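Local coordinates for putative uncharacterized protein (Methanosarcina barkeri str. Fusaro, PDB 3P43) that probably acts as a manganese-dependent 3'-phosphoesterase of DNA repair, trimming 3' ends of nucleic acid strands as do its LigD relatives, at residues V33-D38 and G98-W103; D51-S56 and T76-L81; I130-R135 and L146-A151. All coordinates share one frame; numbering follows the deposited sequence.

Interaction 1. Residues V33-D38 and G98-W103. With MN (manganese (II) ion), chain B.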
loop_
_atom_site.group_PDB
_atom_site.type_symbol
_atom_site.label_atom_id
_atom_site.label_comp_id
_atom_site.label_asym_id
_atom_site.label_seq_id
_atom_site.Cartn_x
_atom_site.Cartn_y
_atom_site.Cartn_z
ATOM N N VAL A 33 -5.544 -3.197 1.926
ATOM C CA VAL A 33 -5.063 -3.425 3.280
ATOM C C VAL A 33 -3.799 -2.613 3.512
ATOM O O VAL A 33 -3.022 -2.360 2.588
ATOM C CB VAL A 33 -4.789 -4.919 3.562
ATOM C CG1 VAL A 33 -3.581 -5.390 2.785
ATOM C CG2 VAL A 33 -4.588 -5.162 5.059
ATOM N N VAL A 34 -3.626 -2.173 4.749
ATOM C CA VAL A 34 -2.396 -1.540 5.167
ATOM C C VAL A 34 -1.865 -2.333 6.356
ATOM O O VAL A 34 -2.515 -2.429 7.396
ATOM C CB VAL A 34 -2.620 -0.081 5.579
ATOM C CG1 VAL A 34 -1.335 0.503 6.157
ATOM C CG2 VAL A 34 -3.111 0.743 4.403
ATOM N N GLN A 35 -0.689 -2.917 6.184
ATOM C CA GLN A 35 -0.046 -3.654 7.260
ATOM C C GLN A 35 1.202 -2.924 7.746
ATOM O O GLN A 35 2.111 -2.630 6.966
ATOM C CB GLN A 35 0.303 -5.076 6.800
ATOM C CG GLN A 35 -0.860 -6.068 6.909
ATOM C CD GLN A 35 -0.718 -7.240 5.958
ATOM O OE1 GLN A 35 -0.116 -7.112 4.895
ATOM N NE2 GLN A 35 -1.286 -8.388 6.330
ATOM N N ARG A 36 1.228 -2.619 9.037
ATOM C CA ARG A 36 2.434 -2.132 9.673
ATOM C C ARG A 36 3.393 -3.301 9.769
ATOM O O ARG A 36 3.068 -4.325 10.368
ATOM C CB ARG A 36 2.134 -1.598 11.068
ATOM C CG ARG A 36 3.297 -0.842 11.684
ATOM C CD ARG A 36 2.970 -0.369 13.083
ATOM N NE ARG A 36 2.982 -1.462 14.049
ATOM C CZ ARG A 36 2.189 -1.527 15.114
ATOM N NH1 ARG A 36 1.309 -0.566 15.347
ATOM N NH2 ARG A 36 2.270 -2.560 15.944
ATOM N N HIS A 37 4.567 -3.155 9.173
ATOM C CA HIS A 37 5.529 -4.247 9.126
ATOM C C HIS A 37 6.778 -3.880 9.920
ATOM O O HIS A 37 7.526 -2.989 9.532
ATOM C CB HIS A 37 5.884 -4.574 7.675
ATOM C CG HIS A 37 6.674 -5.832 7.512
ATOM N ND1 HIS A 37 7.239 -6.205 6.312
ATOM C CD2 HIS A 37 6.998 -6.804 8.398
ATOM C CE1 HIS A 37 7.876 -7.352 6.464
ATOM N NE2 HIS A 37 7.743 -7.738 7.721
ATOM N N ASP A 38 6.982 -4.558 11.044
ATOM C CA ASP A 38 8.168 -4.347 11.866
ATOM C C ASP A 38 9.280 -5.299 11.431
ATOM O O ASP A 38 9.371 -6.420 11.921
ATOM C CB ASP A 38 7.830 -4.572 13.345
ATOM C CG ASP A 38 8.873 -3.976 14.284
ATOM O OD1 ASP A 38 9.899 -3.466 13.788
ATOM O OD2 ASP A 38 8.663 -4.010 15.519
ATOM N N GLY A 98 9.320 -10.638 9.914
ATOM C CA GLY A 98 9.036 -9.571 10.857
ATOM C C GLY A 98 7.635 -9.637 11.431
ATOM O O GLY A 98 6.884 -10.572 11.162
ATOM N N LYS A 99 7.287 -8.634 12.228
ATOM C CA LYS A 99 5.976 -8.552 12.852
ATOM C C LYS A 99 4.995 -7.818 11.947
ATOM O O LYS A 99 5.301 -6.741 11.427
ATOM C CB LYS A 99 6.083 -7.834 14.195
ATOM C CG LYS A 99 7.052 -8.505 15.164
ATOM C CD LYS A 99 7.415 -7.583 16.315
ATOM C CE LYS A 99 8.316 -8.281 17.323
ATOM N NZ LYS A 99 7.669 -9.530 17.828
ATOM N N VAL A 100 3.812 -8.396 11.771
ATOM C CA VAL A 100 2.812 -7.825 10.878
ATOM C C VAL A 100 1.513 -7.537 11.620
ATOM O O VAL A 100 0.967 -8.411 12.285
ATOM C CB VAL A 100 2.505 -8.775 9.704
ATOM C CG1 VAL A 100 1.403 -8.193 8.807
ATOM C CG2 VAL A 100 3.773 -9.069 8.904
ATOM N N GLU A 101 1.023 -6.308 11.499
ATOM C CA GLU A 101 -0.258 -5.932 12.095
ATOM C C GLU A 101 -1.130 -5.183 11.096
ATOM O O GLU A 101 -0.635 -4.383 10.302
ATOM C CB GLU A 101 -0.055 -5.070 13.342
ATOM C CG GLU A 101 -1.367 -4.595 13.964
ATOM C CD GLU A 101 -1.169 -3.910 15.302
ATOM O OE1 GLU A 101 -0.751 -2.732 15.308
ATOM O OE2 GLU A 101 -1.430 -4.548 16.346
ATOM N N ILE A 102 -2.432 -5.443 11.136
ATOM C CA ILE A 102 -3.358 -4.740 10.262
ATOM C C ILE A 102 -3.560 -3.341 10.808
ATOM O O ILE A 102 -4.122 -3.173 11.889
ATOM C CB ILE A 102 -4.728 -5.435 10.170
ATOM C CG1 ILE A 102 -4.572 -6.902 9.770
ATOM C CG2 ILE A 102 -5.610 -4.719 9.152
ATOM C CD1 ILE A 102 -4.329 -7.102 8.304
ATOM N N TRP A 103 -3.087 -2.345 10.061
ATOM C CA TRP A 103 -3.235 -0.943 10.436
ATOM C C TRP A 103 -4.545 -0.359 9.919
ATOM O O TRP A 103 -5.203 0.415 10.613
ATOM C CB TRP A 103 -2.060 -0.135 9.905
ATOM C CG TRP A 103 -2.060 1.312 10.314
ATOM C CD1 TRP A 103 -1.646 1.823 11.510
ATOM C CD2 TRP A 103 -2.451 2.438 9.513
ATOM N NE1 TRP A 103 -1.768 3.191 11.510
ATOM C CE2 TRP A 103 -2.258 3.593 10.296
ATOM C CE3 TRP A 103 -2.953 2.579 8.215
ATOM C CZ2 TRP A 103 -2.553 4.869 9.825
ATOM C CZ3 TRP A 103 -3.240 3.850 7.748
ATOM C CH2 TRP A 103 -3.039 4.976 8.549
HETATM MN MN MN B . 7.092 -4.966 4.262
HETATM O O HOH W 1 0.594 -3.678 18.074
#
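His37 meets Val100 and Gly98 across two antiparallel strands while its ND1 binds the manganese ion at 2.4 Å. CG lies anti to the backbone N (chi1 -170°), and the ring leans from the face it shares with Val100 toward the 98-103 strand, with Gly98 N and Lys99 O near its plane and Val100 CG2 approaching CD2 obliquely. On the far side of the ring from the metal bond, NE2 is hydrogen-bonded to the carbonyl of Ala97, an anchor that helps fix the ring's rotation and would probably make ND1 a stronger donor to the metal. A side chain at Gly98 would collide with Asp38 O and with NE2.

On the sheet face of Arg36 and Glu101 the two side chains run side by side. Arg36 bends at chi3 (74°), and its NH1 makes a salt bridge of 3.0 Å with Glu101 OE1, which sits over one face of the guanidinium; the guanidinium and carboxylate planes are 60° apart. One water closes the arrangement, accepting from Arg36 NH2 and donating to Glu101 OE2 at 2.8 Å. Further along, Val34 CG1 presses against Trp103 CE3 at 3.3 Å. On the opposite face, that of His37, Gln35 lays CG on Val100 CG1 at 3.6 Å and holds Arg47 through OE1.

Behind these groups lies the backbone pairing. Arg36 and Glu101 bond in both directions, as do Asp38 and Lys99, and Trp103 N reaches Val34 O at 2.7 Å. His43 and Asp45, from the adjoining strand 42-50, complete the protein share of the metal site. The whole is an antiparallel strand pair in the beta barrel of the LigD 3'-phosphoesterase family, carrying one histidine of its manganese centre.

Interaction 2. Residues D51-S56 and T76-L81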
loop_
_atom_site.group_PDB
_atom_site.type_symbol
_atom_site.label_atom_id
_atom_site.label_comp_id
_atom_site.label_asym_id
_atom_site.label_seq_id
_atom_site.Cartn_x
_atom_site.Cartn_y
_atom_site.Cartn_z
ATOM N N ASP A 51 -6.597 -7.997 -10.010
ATOM C CA ASP A 51 -6.435 -9.252 -10.732
ATOM C C ASP A 51 -6.203 -10.440 -9.804
ATOM O O ASP A 51 -5.373 -11.301 -10.086
ATOM C CB ASP A 51 -5.284 -9.137 -11.731
ATOM C CG ASP A 51 -5.597 -8.184 -12.877
ATOM O OD1 ASP A 51 -6.509 -8.493 -13.676
ATOM O OD2 ASP A 51 -4.929 -7.130 -12.982
ATOM N N GLY A 52 -6.926 -10.475 -8.692
ATOM C CA GLY A 52 -6.873 -11.613 -7.791
ATOM C C GLY A 52 -5.696 -11.651 -6.833
ATOM O O GLY A 52 -5.667 -12.486 -5.928
ATOM N N VAL A 53 -4.717 -10.769 -7.028
ATOM C CA VAL A 53 -3.614 -10.665 -6.079
ATOM C C VAL A 53 -3.569 -9.289 -5.413
ATOM O O VAL A 53 -4.367 -8.408 -5.727
ATOM C CB VAL A 53 -2.234 -10.990 -6.718
ATOM C CG1 VAL A 53 -2.229 -12.395 -7.294
ATOM C CG2 VAL A 53 -1.852 -9.948 -7.771
ATOM N N LEU A 54 -2.638 -9.122 -4.481
ATOM C CA LEU A 54 -2.465 -7.855 -3.792
ATOM C C LEU A 54 -1.234 -7.137 -4.325
ATOM O O LEU A 54 -0.106 -7.492 -3.983
ATOM C CB LEU A 54 -2.318 -8.084 -2.285
ATOM C CG LEU A 54 -3.558 -8.575 -1.530
ATOM C CD1 LEU A 54 -3.208 -8.960 -0.097
ATOM C CD2 LEU A 54 -4.636 -7.516 -1.551
ATOM N N LYS A 55 -1.443 -6.133 -5.172
ATOM C CA LYS A 55 -0.331 -5.316 -5.650
ATOM C C LYS A 55 0.143 -4.490 -4.462
ATOM O O LYS A 55 -0.676 -3.907 -3.749
ATOM C CB LYS A 55 -0.773 -4.411 -6.805
ATOM C CG LYS A 55 0.382 -3.795 -7.596
ATOM C CD LYS A 55 -0.137 -2.900 -8.723
ATOM C CE LYS A 55 0.993 -2.151 -9.415
ATOM N NZ LYS A 55 1.972 -3.073 -10.056
ATOM N N SER A 56 1.456 -4.439 -4.245
ATOM C CA SER A 56 1.974 -3.977 -2.957
ATOM C C SER A 56 3.072 -2.923 -3.033
ATOM O O SER A 56 3.898 -2.933 -3.950
ATOM C CB SER A 56 2.475 -5.172 -2.137
ATOM O OG SER A 56 1.413 -6.054 -1.833
ATOM N N THR A 76 6.698 -3.523 -4.195
ATOM C CA THR A 76 7.259 -4.791 -3.753
ATOM C C THR A 76 6.570 -5.898 -4.544
ATOM O O THR A 76 5.799 -5.623 -5.462
ATOM C CB THR A 76 7.041 -5.016 -2.249
ATOM O OG1 THR A 76 5.636 -5.001 -1.964
ATOM C CG2 THR A 76 7.734 -3.920 -1.438
ATOM N N GLU A 77 6.838 -7.148 -4.197
ATOM C CA GLU A 77 6.233 -8.252 -4.930
ATOM C C GLU A 77 4.763 -8.438 -4.569
ATOM O O GLU A 77 4.336 -8.069 -3.482
ATOM C CB GLU A 77 7.022 -9.542 -4.709
ATOM C CG GLU A 77 8.218 -9.680 -5.643
ATOM C CD GLU A 77 9.514 -9.942 -4.906
ATOM O OE1 GLU A 77 9.504 -10.745 -3.949
ATOM O OE2 GLU A 77 10.547 -9.348 -5.287
ATOM N N ASP A 78 3.991 -8.990 -5.504
ATOM C CA ASP A 78 2.603 -9.352 -5.248
ATOM C C ASP A 78 2.484 -10.274 -4.040
ATOM O O ASP A 78 3.341 -11.127 -3.806
ATOM C CB ASP A 78 2.013 -10.071 -6.462
ATOM C CG ASP A 78 1.921 -9.183 -7.676
ATOM O OD1 ASP A 78 2.120 -7.959 -7.527
ATOM O OD2 ASP A 78 1.652 -9.711 -8.779
ATOM N N HIS A 79 1.415 -10.113 -3.277
ATOM C CA HIS A 79 1.121 -11.050 -2.208
ATOM C C HIS A 79 -0.190 -11.722 -2.532
ATOM O O HIS A 79 -1.021 -11.140 -3.229
ATOM C CB HIS A 79 1.010 -10.321 -0.872
ATOM C CG HIS A 79 2.328 -9.896 -0.310
ATOM N ND1 HIS A 79 3.194 -9.068 -0.992
ATOM C CD2 HIS A 79 2.933 -10.188 0.864
ATOM C CE1 HIS A 79 4.274 -8.865 -0.258
ATOM N NE2 HIS A 79 4.140 -9.532 0.873
ATOM N N PRO A 80 -0.386 -12.951 -2.029
ATOM C CA PRO A 80 -1.676 -13.611 -2.215
ATOM C C PRO A 80 -2.759 -12.853 -1.457
ATOM O O PRO A 80 -2.490 -12.227 -0.433
ATOM C CB PRO A 80 -1.452 -15.000 -1.608
ATOM C CG PRO A 80 -0.324 -14.820 -0.648
ATOM C CD PRO A 80 0.557 -13.776 -1.252
ATOM N N LEU A 81 -3.976 -12.913 -1.975
ATOM C CA LEU A 81 -5.109 -12.196 -1.418
ATOM C C LEU A 81 -5.322 -12.495 0.066
ATOM O O LEU A 81 -5.668 -11.605 0.846
ATOM C CB LEU A 81 -6.362 -12.538 -2.225
ATOM C CG LEU A 81 -7.493 -11.516 -2.312
ATOM C CD1 LEU A 81 -6.951 -10.102 -2.326
ATOM C CD2 LEU A 81 -8.319 -11.790 -3.561
HETATM O O HOH W 2 -3.990 -14.674 -4.381
HETATM O O HOH W 3 3.178 -5.655 -6.133
#
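Leu54 and His79 exchange backbone hydrogen bonds, Leu54 N giving to His79 O at 2.9 Å and His79 N to Leu54 O at 3.1 Å. Leu54 O is gripped twice, because Ser56 OG also donates to it, and the two donors arrive from opposite faces of the carbonyl plane. The same hydroxyl is hydrogen-bonded to Arg47 NH1 of strand 42-50, and this pins its rotation. Farther along, Thr76 N makes an almost straight bond to Ser56 O (2.9 Å, 175° at the hydrogen), although the donor stands above the carbonyl plane.

Between these two points the segments part, and a water bridges them: it accepts from Ser56 N and donates to Thr76 O and to Asp78 OD1. At the other end a second water joins Gly52 O to Leu81 N. The His79 ring is held within its own segment, ND1 donating to Glu77 O at 2.9 Å, and it lies obliquely to Ser56 OG.

Packing around these bonds is mixed. Leu54 and Leu81, the apolar pair, meet at about a right angle, CD2 against CD1 at 3.6 Å, and Leu54 CD1 also touches Pro80 O. With Thr76 OG1 placed between its backbone N and carbonyl carbon (chi1 59°), the hydroxyl oxygen comes 3.2 Å from Ser56 CB. Val53 CG2 rests against the Asp78 carboxylate. The Thr76 side chain lies about 3 Å from a bound phosphate ion, probably from the crystallisation liquor, and about 6 Å from the manganese, which places this end beside the metal site. The arrangement is an irregular, partly water-mediated stretch of the antiparallel hairpin formed by strands 53-59 and 70-80 of the beta barrel.

Interaction 3. Residues I130-R135 and L146-A151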
loop_
_atom_site.group_PDB
_atom_site.type_symbol
_atom_site.label_atom_id
_atom_site.label_comp_id
_atom_site.label_asym_id
_atom_site.label_seq_id
_atom_site.Cartn_x
_atom_site.Cartn_y
_atom_site.Cartn_z
ATOM N N ILE A 130 -10.046 9.815 -2.124
ATOM C CA ILE A 130 -9.224 9.535 -3.289
ATOM C C ILE A 130 -7.734 9.618 -2.991
ATOM O O ILE A 130 -7.251 10.602 -2.440
ATOM C CB ILE A 130 -9.592 10.444 -4.477
ATOM C CG1 ILE A 130 -11.104 10.402 -4.723
ATOM C CG2 ILE A 130 -8.835 10.013 -5.730
ATOM C CD1 ILE A 130 -11.586 11.427 -5.726
ATOM N N TYR A 131 -7.022 8.559 -3.358
ATOM C CA TYR A 131 -5.582 8.472 -3.181
ATOM C C TYR A 131 -4.913 8.248 -4.528
ATOM O O TYR A 131 -5.500 7.634 -5.417
ATOM C CB TYR A 131 -5.237 7.336 -2.217
ATOM C CG TYR A 131 -5.454 7.711 -0.777
ATOM C CD1 TYR A 131 -4.378 7.940 0.066
ATOM C CD2 TYR A 131 -6.738 7.864 -0.263
ATOM C CE1 TYR A 131 -4.571 8.300 1.385
ATOM C CE2 TYR A 131 -6.942 8.220 1.058
ATOM C CZ TYR A 131 -5.855 8.443 1.875
ATOM O OH TYR A 131 -6.038 8.802 3.189
ATOM N N VAL A 132 -3.689 8.750 -4.675
ATOM C CA VAL A 132 -2.983 8.699 -5.950
ATOM C C VAL A 132 -1.588 8.100 -5.797
ATOM O O VAL A 132 -0.855 8.427 -4.861
ATOM C CB VAL A 132 -2.870 10.117 -6.592
ATOM C CG1 VAL A 132 -2.250 10.047 -7.992
ATOM C CG2 VAL A 132 -4.236 10.787 -6.660
ATOM N N LEU A 133 -1.239 7.203 -6.713
ATOM C CA LEU A 133 0.121 6.686 -6.828
ATOM C C LEU A 133 0.677 7.036 -8.207
ATOM O O LEU A 133 0.095 6.663 -9.228
ATOM C CB LEU A 133 0.143 5.170 -6.624
ATOM C CG LEU A 133 -0.127 4.676 -5.196
ATOM C CD1 LEU A 133 -0.543 3.220 -5.195
ATOM C CD2 LEU A 133 1.090 4.885 -4.317
ATOM N N ILE A 134 1.793 7.763 -8.235
ATOM C CA ILE A 134 2.428 8.149 -9.496
ATOM C C ILE A 134 3.872 7.682 -9.515
ATOM O O ILE A 134 4.657 8.054 -8.646
ATOM C CB ILE A 134 2.410 9.678 -9.704
ATOM C CG1 ILE A 134 0.990 10.227 -9.558
ATOM C CG2 ILE A 134 2.972 10.048 -11.071
ATOM C CD1 ILE A 134 0.897 11.714 -9.816
ATOM N N ARG A 135 4.229 6.869 -10.503
ATOM C CA ARG A 135 5.583 6.336 -10.561
ATOM C C ARG A 135 6.513 7.360 -11.185
ATOM O O ARG A 135 6.315 7.763 -12.328
ATOM C CB ARG A 135 5.641 5.026 -11.348
ATOM C CG ARG A 135 6.991 4.324 -11.226
ATOM C CD ARG A 135 7.019 3.013 -11.998
ATOM N NE ARG A 135 7.115 3.227 -13.438
ATOM C CZ ARG A 135 6.983 2.263 -14.343
ATOM N NH1 ARG A 135 6.734 1.021 -13.954
ATOM N NH2 ARG A 135 7.086 2.543 -15.639
ATOM N N LEU A 146 5.179 8.270 -5.987
ATOM C CA LEU A 146 4.695 9.342 -5.122
ATOM C C LEU A 146 3.284 8.996 -4.651
ATOM O O LEU A 146 2.388 8.783 -5.464
ATOM C CB LEU A 146 4.661 10.662 -5.883
ATOM C CG LEU A 146 4.377 11.882 -5.015
ATOM C CD1 LEU A 146 5.625 12.207 -4.235
ATOM C CD2 LEU A 146 3.959 13.062 -5.871
ATOM N N PHE A 147 3.088 8.957 -3.337
ATOM C CA PHE A 147 1.837 8.482 -2.756
ATOM C C PHE A 147 1.157 9.584 -1.934
ATOM O O PHE A 147 1.750 10.123 -1.008
ATOM C CB PHE A 147 2.144 7.266 -1.874
ATOM C CG PHE A 147 0.939 6.640 -1.228
ATOM C CD1 PHE A 147 -0.294 6.637 -1.861
ATOM C CD2 PHE A 147 1.053 6.015 0.004
ATOM C CE1 PHE A 147 -1.394 6.044 -1.268
ATOM C CE2 PHE A 147 -0.044 5.420 0.607
ATOM C CZ PHE A 147 -1.271 5.436 -0.031
ATOM N N PHE A 148 -0.086 9.919 -2.265
ATOM C CA PHE A 148 -0.782 10.970 -1.526
ATOM C C PHE A 148 -2.304 10.913 -1.635
ATOM O O PHE A 148 -2.856 10.288 -2.536
ATOM C CB PHE A 148 -0.280 12.359 -1.957
ATOM C CG PHE A 148 -0.495 12.664 -3.418
ATOM C CD1 PHE A 148 -1.626 13.342 -3.838
ATOM C CD2 PHE A 148 0.443 12.281 -4.365
ATOM C CE1 PHE A 148 -1.824 13.632 -5.181
ATOM C CE2 PHE A 148 0.254 12.568 -5.709
ATOM C CZ PHE A 148 -0.884 13.243 -6.116
ATOM N N LYS A 149 -2.969 11.589 -0.704
ATOM C CA LYS A 149 -4.417 11.732 -0.735
ATOM C C LYS A 149 -4.782 12.982 -1.527
ATOM O O LYS A 149 -4.233 14.053 -1.288
ATOM C CB LYS A 149 -4.979 11.837 0.682
ATOM C CG LYS A 149 -6.495 11.957 0.720
ATOM C CD LYS A 149 -7.020 12.091 2.135
ATOM C CE LYS A 149 -8.523 12.325 2.126
ATOM N NZ LYS A 149 -9.068 12.365 3.505
ATOM N N LYS A 150 -5.709 12.842 -2.471
ATOM C CA LYS A 150 -6.115 13.966 -3.316
ATOM C C LYS A 150 -6.760 15.085 -2.495
ATOM O O LYS A 150 -7.548 14.830 -1.581
ATOM C CB LYS A 150 -7.056 13.495 -4.428
ATOM C CG LYS A 150 -6.598 13.859 -5.828
ATOM C CD LYS A 150 -7.416 13.134 -6.880
ATOM C CE LYS A 150 -6.964 13.486 -8.289
ATOM N NZ LYS A 150 -7.294 14.896 -8.637
ATOM N N ALA A 151 -6.417 16.321 -2.834
ATOM C CA ALA A 151 -6.887 17.495 -2.107
ATOM C C ALA A 151 -8.405 17.576 -2.089
ATOM O O ALA A 151 -8.992 18.082 -1.136
ATOM C CB ALA A 151 -6.294 18.768 -2.707
HETATM O O HOH W 4 -9.771 12.869 -1.068
HETATM O O HOH W 5 -8.708 9.651 5.164
#
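Strands 130-135 and 146-149 run antiparallel, their axes 169° apart, and five backbone hydrogen bonds join segments 130-135 and 146-151, the one from Lys150 N to Ile130 O lying just past the end of the second strand. They form the C-terminal beta hairpin of the barrel. Tyr131, Leu133, Phe147 and Lys149 share one face of it.

Lys149 lies extended across the Tyr131 ring, with CB over the ring face and 3.8 Å from its centroid, and CD reaches along to the phenol oxygen. The polar ends are tied to the loop between strands 53-59 and 70-80: Tyr131 OH is hydrogen-bonded to Pro64 O and Lys149 NZ to Lys65 O. Replacing Tyr131 with an alanine would probably leave the Lys149 methylenes without their aromatic floor, leave Pro64 O without this partner and open a gap beside Phe147. The Tyr131 and Phe147 rings meet obliquely, CD1 to CE1 at 3.8 Å, and Leu133 CD2 is packed close against Phe147 CD1 at 3.3 Å.

On the other face Val132 and Phe148 point the same way. Phe148 CG sits between its backbone N and carbonyl carbon (chi1 61°), which swings the ring back over the neighbouring strand; Arg70 makes a cation-pi contact with this ring. Ile134 CD1 touches its edge, while Val132 CB stands over one face, 4.0 Å from the centroid.

In the fold
All three contacts belong to one curled antiparallel sheet. Interaction 2 is nested in the loop closed by interaction 1, and interaction 3 follows both in the chain. Interactions 1 and 2 have centres about 15 Å apart and both border the metal centre: the first supplies a manganese ligand, His37, whereas the Thr76 side chain lies about 6 Å from the ion, with a phosphate ion, probably from the crystallisation liquor, beside both side chains. Arg47 connects them, hydrogen-bonding to Gln35 in one and Ser56 in the other. Interaction 3 sits across the chain's centre, about 21 Å from interaction 1 between centres; strands 70-80 and 145-149 are neighbours, linking it to interaction 2, and the Phe147 side chain is about 13 Å from the manganese.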